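PDB 1W7C: lysyl oxidase from Pichia pastoris, which probably catalyses the copper- and topaquinone-dependent oxidative deamination of primary amines, peptidyl lysine among them, to the corresponding aldehydes. Local coordinates for residues A[496-501]-A[673-678]; A[553-558]-A[600-605]; A[572-577]-A[644-649]. All coordinates share one frame; numbering follows the deposited sequence.

Contact 1: residues A[496-501]-A[673-678]. With CA (calcium ion), chain D.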
# COMPACT_ATOMS: atom_id res chain seq x y z
N VAL A 496 13.14 0.14 15.14
CA VAL A 496 12.88 -1.23 14.76
C VAL A 496 14.13 -2.03 15.09
O VAL A 496 15.07 -2.16 14.29
CB VAL A 496 12.54 -1.34 13.23
CG1 VAL A 496 12.17 -2.75 12.86
CG2 VAL A 496 11.41 -0.39 12.82
N ASP A 497 14.17 -2.56 16.31
CA ASP A 497 15.33 -3.28 16.78
C ASP A 497 15.14 -4.76 16.45
O ASP A 497 14.88 -5.62 17.30
CB ASP A 497 15.56 -3.02 18.26
CG ASP A 497 16.77 -3.70 18.80
OD1 ASP A 497 17.61 -4.21 17.99
OD2 ASP A 497 16.95 -3.72 20.05
N LEU A 498 15.35 -5.05 15.17
CA LEU A 498 15.37 -6.42 14.65
C LEU A 498 16.58 -7.11 15.27
O LEU A 498 17.67 -6.53 15.28
CB LEU A 498 15.50 -6.40 13.10
CG LEU A 498 14.15 -6.26 12.38
CD1 LEU A 498 14.37 -5.57 11.01
CD2 LEU A 498 13.48 -7.59 12.19
N ASP A 499 16.40 -8.36 15.66
CA ASP A 499 17.47 -9.23 16.15
C ASP A 499 17.25 -10.57 15.40
O ASP A 499 16.56 -11.47 15.90
CB ASP A 499 17.37 -9.49 17.66
CG ASP A 499 17.85 -8.36 18.53
OD1 ASP A 499 18.46 -7.37 18.06
OD2 ASP A 499 17.61 -8.46 19.78
N VAL A 500 17.71 -10.63 14.17
CA VAL A 500 17.41 -11.77 13.32
C VAL A 500 18.38 -12.91 13.59
O VAL A 500 19.58 -12.78 13.35
CB VAL A 500 17.45 -11.38 11.82
CG1 VAL A 500 17.04 -12.56 10.98
CG2 VAL A 500 16.54 -10.21 11.58
N GLY A 501 17.87 -14.01 14.12
CA GLY A 501 18.74 -15.11 14.47
C GLY A 501 19.82 -14.67 15.42
O GLY A 501 21.02 -14.91 15.15
N PHE A 673 5.20 0.16 6.18
CA PHE A 673 6.33 -0.68 5.77
C PHE A 673 6.08 -2.09 6.32
O PHE A 673 5.27 -2.29 7.23
CB PHE A 673 7.71 -0.19 6.24
CG PHE A 673 7.89 -0.14 7.75
CD1 PHE A 673 8.41 -1.22 8.46
CD2 PHE A 673 7.60 1.01 8.45
CE1 PHE A 673 8.61 -1.15 9.82
CE2 PHE A 673 7.81 1.10 9.80
CZ PHE A 673 8.33 0.01 10.50
N MET A 674 6.75 -3.07 5.71
CA MET A 674 6.64 -4.46 6.13
C MET A 674 8.05 -4.97 6.54
O MET A 674 9.06 -4.56 6.02
CB MET A 674 6.09 -5.37 5.03
CG MET A 674 4.59 -5.38 4.92
SD MET A 674 4.03 -6.39 3.58
CE MET A 674 2.49 -6.70 4.02
N LEU A 675 7.98 -5.94 7.47
CA LEU A 675 9.12 -6.75 7.86
C LEU A 675 8.73 -8.17 7.48
O LEU A 675 7.82 -8.75 8.06
CB LEU A 675 9.34 -6.66 9.38
CG LEU A 675 9.51 -5.23 9.91
CD1 LEU A 675 9.71 -5.29 11.41
CD2 LEU A 675 10.64 -4.46 9.23
N THR A 676 9.45 -8.70 6.49
CA THR A 676 9.06 -9.99 5.91
C THR A 676 10.22 -10.97 5.89
O THR A 676 11.35 -10.60 5.61
CB THR A 676 8.38 -9.80 4.53
OG1 THR A 676 7.74 -11.04 4.12
CG2 THR A 676 9.33 -9.43 3.45
N PRO A 677 9.97 -12.24 6.24
CA PRO A 677 11.07 -13.21 6.22
C PRO A 677 11.72 -13.33 4.86
O PRO A 677 11.01 -13.33 3.84
CB PRO A 677 10.37 -14.52 6.58
CG PRO A 677 9.18 -14.14 7.27
CD PRO A 677 8.71 -12.85 6.70
N PHE A 678 13.05 -13.46 4.83
CA PHE A 678 13.82 -13.59 3.62
C PHE A 678 14.94 -14.58 3.88
O PHE A 678 15.91 -14.27 4.54
CB PHE A 678 14.35 -12.22 3.25
CG PHE A 678 15.01 -12.12 1.91
CD1 PHE A 678 14.32 -11.57 0.84
CD2 PHE A 678 16.31 -12.58 1.68
CE1 PHE A 678 14.90 -11.48 -0.40
CE2 PHE A 678 16.90 -12.46 0.41
CZ PHE A 678 16.18 -11.91 -0.61
CA CA D . 19.08 -5.54 16.86
O HOH W 1 20.61 -6.91 15.58
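Val-496 and Leu-498 meet Phe-673 and Leu-675 across the interior of the beta-sandwich that forms the catalytic domain of copper amine oxidases. The strand segments run almost exactly parallel, 4° apart, but their axes stay 11.3 Å from each other, so these two segments meet through side chains alone. In the apolar contact Val-496 spreads its two methyls over two partners. With CG1 anti to the backbone N (chi1 -176°), CG2 is carried to Phe-673 CZ at 3.9 Å, meeting the ring obliquely, while CG1 slides alongside Leu-675 and reaches its CD1 at 3.8 Å. Farther along, Leu-498 CD1 faces Leu-675 CD2 more loosely, at 4.3 Å. Leu-675 therefore meets both inward-pointing residues of the other strand, Val-496 through CD1 and Leu-498 through CD2.

The polar part of 496-501 is devoted to a calcium ion. Asp-497, the centre of an inverse gamma turn, is the first of three consecutive residues that bind the metal: Asp-497 OD1 at 2.3 Å, Leu-498 O at 2.4 Å and Asp-499 OD1 at 2.3 Å. A water, Asp-643 OD1 and Ile-644 O complete six ligands. Leu-498 thus gives its carbonyl to the metal and its side chain to the core. The second carboxylate oxygens, Asp-497 OD2 and Asp-499 OD2, both form salt bridges with Lys-65 NZ.

Contact 2: residues A[553-558]-A[600-605]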
# COMPACT_ATOMS: atom_id res chain seq x y z
N GLY A 553 16.37 -2.43 -5.39
CA GLY A 553 17.17 -2.99 -4.32
C GLY A 553 16.25 -3.60 -3.26
O GLY A 553 15.07 -3.24 -3.18
N ILE A 554 16.82 -4.53 -2.51
CA ILE A 554 16.16 -5.19 -1.35
C ILE A 554 17.07 -5.01 -0.15
O ILE A 554 18.24 -5.38 -0.20
CB ILE A 554 15.95 -6.71 -1.63
CG1 ILE A 554 14.91 -6.89 -2.76
CG2 ILE A 554 15.58 -7.50 -0.36
CD1 ILE A 554 14.81 -8.33 -3.29
N LEU A 555 16.52 -4.46 0.93
CA LEU A 555 17.26 -4.19 2.18
C LEU A 555 16.98 -5.30 3.20
O LEU A 555 15.83 -5.59 3.54
CB LEU A 555 16.85 -2.86 2.80
CG LEU A 555 17.53 -2.48 4.13
CD1 LEU A 555 18.97 -2.29 3.97
CD2 LEU A 555 16.87 -1.23 4.70
N LEU A 556 18.05 -5.87 3.73
CA LEU A 556 17.99 -6.97 4.66
C LEU A 556 18.69 -6.66 5.98
O LEU A 556 19.77 -6.06 5.98
CB LEU A 556 18.62 -8.25 4.08
CG LEU A 556 18.11 -8.80 2.77
CD1 LEU A 556 18.91 -10.01 2.35
CD2 LEU A 556 16.61 -9.08 2.82
N ILE A 557 18.12 -7.19 7.06
CA ILE A 557 18.85 -7.45 8.27
C ILE A 557 19.06 -8.96 8.35
O ILE A 557 18.12 -9.73 8.42
CB ILE A 557 18.13 -6.92 9.51
CG1 ILE A 557 17.82 -5.42 9.38
CG2 ILE A 557 18.94 -7.24 10.78
CD1 ILE A 557 18.97 -4.49 9.20
N GLU A 558 20.34 -9.35 8.31
CA GLU A 558 20.75 -10.76 8.30
C GLU A 558 21.34 -11.16 9.65
O GLU A 558 22.00 -10.38 10.32
CB GLU A 558 21.90 -10.96 7.28
CG GLU A 558 21.55 -10.62 5.84
CD GLU A 558 22.72 -10.86 4.90
OE1 GLU A 558 23.86 -11.21 5.37
OE2 GLU A 558 22.56 -10.64 3.65
N SER A 600 16.19 11.39 5.91
CA SER A 600 16.40 10.27 5.01
C SER A 600 15.30 9.27 5.29
O SER A 600 14.59 9.40 6.27
CB SER A 600 17.77 9.63 5.24
OG SER A 600 18.76 10.63 5.04
N ASN A 601 15.16 8.25 4.45
CA ASN A 601 14.13 7.25 4.69
C ASN A 601 14.37 6.35 5.92
O ASN A 601 13.44 5.95 6.60
CB ASN A 601 13.91 6.36 3.46
CG ASN A 601 13.36 7.10 2.27
OD1 ASN A 601 13.92 6.98 1.17
ND2 ASN A 601 12.27 7.80 2.45
N LEU A 602 15.65 6.00 6.14
CA LEU A 602 16.00 5.12 7.23
C LEU A 602 17.48 5.26 7.60
O LEU A 602 18.31 5.70 6.80
CB LEU A 602 15.59 3.69 7.01
CG LEU A 602 16.26 2.48 6.45
CD1 LEU A 602 17.55 2.10 7.03
CD2 LEU A 602 15.29 1.31 6.69
N PHE A 603 17.76 4.91 8.85
CA PHE A 603 19.12 4.89 9.36
C PHE A 603 19.37 3.57 10.06
O PHE A 603 18.48 3.01 10.69
CB PHE A 603 19.33 6.01 10.39
CG PHE A 603 19.32 7.40 9.80
CD1 PHE A 603 18.12 8.10 9.65
CD2 PHE A 603 20.47 7.98 9.37
CE1 PHE A 603 18.13 9.36 9.07
CE2 PHE A 603 20.48 9.24 8.82
CZ PHE A 603 19.30 9.93 8.64
N LEU A 604 20.59 3.07 9.92
CA LEU A 604 21.04 1.86 10.65
C LEU A 604 22.11 2.24 11.64
O LEU A 604 23.09 2.92 11.26
CB LEU A 604 21.63 0.87 9.64
CG LEU A 604 20.65 0.40 8.56
CD1 LEU A 604 21.39 -0.44 7.52
CD2 LEU A 604 19.50 -0.41 9.12
N THR A 605 21.94 1.88 12.91
CA THR A 605 22.94 2.17 13.92
C THR A 605 23.26 0.96 14.76
O THR A 605 22.50 -0.02 14.82
CB THR A 605 22.50 3.30 14.85
OG1 THR A 605 21.37 2.85 15.62
CG2 THR A 605 22.10 4.58 14.08
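Leu-555 lies over Leu-602 and Ile-557 over Leu-604, the strands running in the same general direction with CA atoms of these pairs 10.7 Å and 9.9 Å apart. The first pair meets tip to tip. Leu-555, extended by a CG anti to its own backbone N (chi1 178°), presses CD2 against Leu-602 CD2 at 3.6 Å, a close methyl contact, and the same CD2 is 4.1 Å from Leu-602 CD1. The contact is thus lopsided, CD2 of Leu-602 taking most of it. These residues fill the space between two layers of the catalytic beta-sandwich: 553-559 is paired with 569-576 in one, and 602-606 with 642-654 in the other. Asn-601 and Leu-602 together face Ile-545 in a classic beta bulge at the start of the second strand. The second pair behaves differently, since Ile-557 and Leu-604 pass each other in opposite directions. The Ile-557 bond to CB does not aim at the other strand, yet its CG1 arm carries CD1 to within 4.1 Å of Leu-604 CD2. Around this pair, Ile-557 also packs on Leu-498, and Leu-604 on Ala-646 and Ala-507.

Contact 3: residues A[572-577]-A[644-649]. With CA (calcium ion), chain D.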
# COMPACT_ATOMS: atom_id res chain seq x y z
N TYR A 572 15.51 -10.82 7.54
CA TYR A 572 14.24 -10.14 7.36
C TYR A 572 14.47 -8.98 6.42
O TYR A 572 15.48 -8.27 6.50
CB TYR A 572 13.62 -9.66 8.71
CG TYR A 572 12.55 -10.58 9.25
CD1 TYR A 572 12.87 -11.83 9.78
CD2 TYR A 572 11.21 -10.23 9.20
CE1 TYR A 572 11.88 -12.68 10.22
CE2 TYR A 572 10.21 -11.07 9.67
CZ TYR A 572 10.54 -12.32 10.18
OH TYR A 572 9.60 -13.19 10.64
N ASN A 573 13.51 -8.83 5.51
CA ASN A 573 13.51 -7.72 4.54
C ASN A 573 12.64 -6.61 5.08
O ASN A 573 11.49 -6.86 5.42
CB ASN A 573 13.00 -8.30 3.20
CG ASN A 573 12.64 -7.28 2.13
OD1 ASN A 573 11.74 -7.57 1.33
ND2 ASN A 573 13.35 -6.19 2.04
N ILE A 574 13.23 -5.42 5.14
CA ILE A 574 12.49 -4.18 5.45
C ILE A 574 12.01 -3.64 4.11
O ILE A 574 12.82 -3.14 3.31
CB ILE A 574 13.36 -3.15 6.17
CG1 ILE A 574 14.02 -3.74 7.42
CG2 ILE A 574 12.50 -1.94 6.51
CD1 ILE A 574 14.97 -2.78 8.12
N MET A 575 10.70 -3.77 3.86
CA MET A 575 10.10 -3.52 2.53
C MET A 575 9.25 -2.25 2.66
O MET A 575 8.29 -2.24 3.41
CB MET A 575 9.22 -4.75 2.19
CG MET A 575 8.49 -4.58 0.89
SD MET A 575 7.37 -5.95 0.53
CE MET A 575 8.13 -7.19 1.36
N PRO A 576 9.57 -1.19 1.93
CA PRO A 576 8.70 -0.00 1.98
C PRO A 576 7.36 -0.24 1.31
O PRO A 576 7.28 -0.96 0.34
CB PRO A 576 9.49 1.04 1.22
CG PRO A 576 10.35 0.23 0.25
CD PRO A 576 10.71 -1.04 0.99
N GLY A 577 6.32 0.32 1.89
CA GLY A 577 5.03 0.45 1.24
C GLY A 577 4.88 1.91 0.85
O GLY A 577 5.83 2.63 0.59
N ILE A 644 22.21 -4.37 15.51
CA ILE A 644 21.79 -3.27 14.66
C ILE A 644 20.37 -2.88 15.06
O ILE A 644 19.52 -3.72 15.42
CB ILE A 644 21.85 -3.72 13.17
CG1 ILE A 644 23.28 -4.08 12.78
CG2 ILE A 644 21.29 -2.62 12.24
CD1 ILE A 644 23.44 -4.69 11.42
N VAL A 645 20.13 -1.58 14.96
CA VAL A 645 18.79 -1.01 15.07
C VAL A 645 18.51 -0.25 13.76
O VAL A 645 19.38 0.48 13.26
CB VAL A 645 18.70 0.02 16.24
CG1 VAL A 645 17.34 0.67 16.32
CG2 VAL A 645 19.10 -0.63 17.53
N ALA A 646 17.32 -0.48 13.19
CA ALA A 646 16.86 0.31 12.05
C ALA A 646 15.87 1.34 12.57
O ALA A 646 14.94 1.03 13.24
CB ALA A 646 16.22 -0.56 10.99
N TRP A 647 16.12 2.58 12.18
CA TRP A 647 15.23 3.71 12.52
C TRP A 647 14.56 4.05 11.18
O TRP A 647 15.21 4.59 10.28
CB TRP A 647 16.07 4.90 13.06
CG TRP A 647 16.94 4.56 14.24
CD1 TRP A 647 18.18 4.07 14.15
CD2 TRP A 647 16.67 4.73 15.65
NE1 TRP A 647 18.70 3.86 15.41
CE2 TRP A 647 17.79 4.25 16.35
CE3 TRP A 647 15.57 5.17 16.39
CZ2 TRP A 647 17.88 4.27 17.74
CZ3 TRP A 647 15.65 5.19 17.78
CH2 TRP A 647 16.80 4.73 18.45
N VAL A 648 13.28 3.66 11.08
CA VAL A 648 12.55 3.65 9.83
C VAL A 648 11.51 4.74 9.82
O VAL A 648 10.74 4.87 10.76
CB VAL A 648 11.87 2.28 9.59
CG1 VAL A 648 11.18 2.30 8.27
CG2 VAL A 648 12.89 1.15 9.68
N ASN A 649 11.51 5.57 8.78
CA ASN A 649 10.56 6.65 8.66
C ASN A 649 9.41 6.38 7.70
O ASN A 649 9.57 5.75 6.65
CB ASN A 649 11.26 7.94 8.22
CG ASN A 649 12.26 8.40 9.22
OD1 ASN A 649 12.05 8.24 10.44
ND2 ASN A 649 13.37 8.97 8.74
CA CA D . 19.08 -5.54 16.86
O HOH W 1 20.61 -6.91 15.58
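A single residue, Ile-574, carries the whole of one side of this contact, setting its two branches on two successive inward-pointing residues of the facing strand, Ala-646 and Val-648. The strands run the same way, with Ile-574 CA nearest Val-648 CA at 9.0 Å. The longer branch does the closer work: CG1 lies anti to the carbonyl carbon (chi1 -53°) and chi2 is extended at 176°, which sends CD1 out to Ala-646 CB at 3.8 Å. The short alanine side chain accepts this long arm, whereas the bulkier Val-648 is met by the shorter one, Ile-574 CG2 lying 4.4 Å from Val-648 CG2. Ile-574 also packs on Trp-547 and Ile-557, and Val-648 on Phe-673 and Val-496, so the small interface is embedded in a wider apolar layer.

The far side of 644-649 is built from other groups. Val-645 CG1 lies 3.5 Å above the plane of the Trp-647 ring, offset toward its rim, and the Trp-647 NE1 hydrogen bonds to Thr-605 OG1. At the start of the segment Ile-644 holds a calcium ion in two ways: its O binds the metal directly at 2.4 Å, while its N donates to a water 3.0 Å away that is itself a ligand of the ion. Asp-497, Leu-498, Asp-499 and Asp-643 provide the remaining ligands. Apolar packing between facing strands, with a calcium ion joining 642-654 to its sheet neighbour 488-498 at one end, here forms part of the beta-sandwich of the copper amine oxidase catalytic domain.

Overall arrangement
From the N-terminal side, the chain passes 496-501, 553-558, 572-577, 600-605, 644-649 and finally 673-678, where contact 1 closes the longest loop. Contacts 2 and 3 both nest inside it and cross each other: 572-577 lies within the loop closed by contact 2, and 600-605 within that closed by contact 3. Strands 488-498, 642-654 and 602-606 pair side by side in one layer, and 670-678, 569-576 and 553-559 in the other, so each contact ties one matching pair across the sandwich. Strand 504-518 pairs with both 553-559 and 642-654, joining the layers. Contacts 1 and 3 also share the calcium ion and its water.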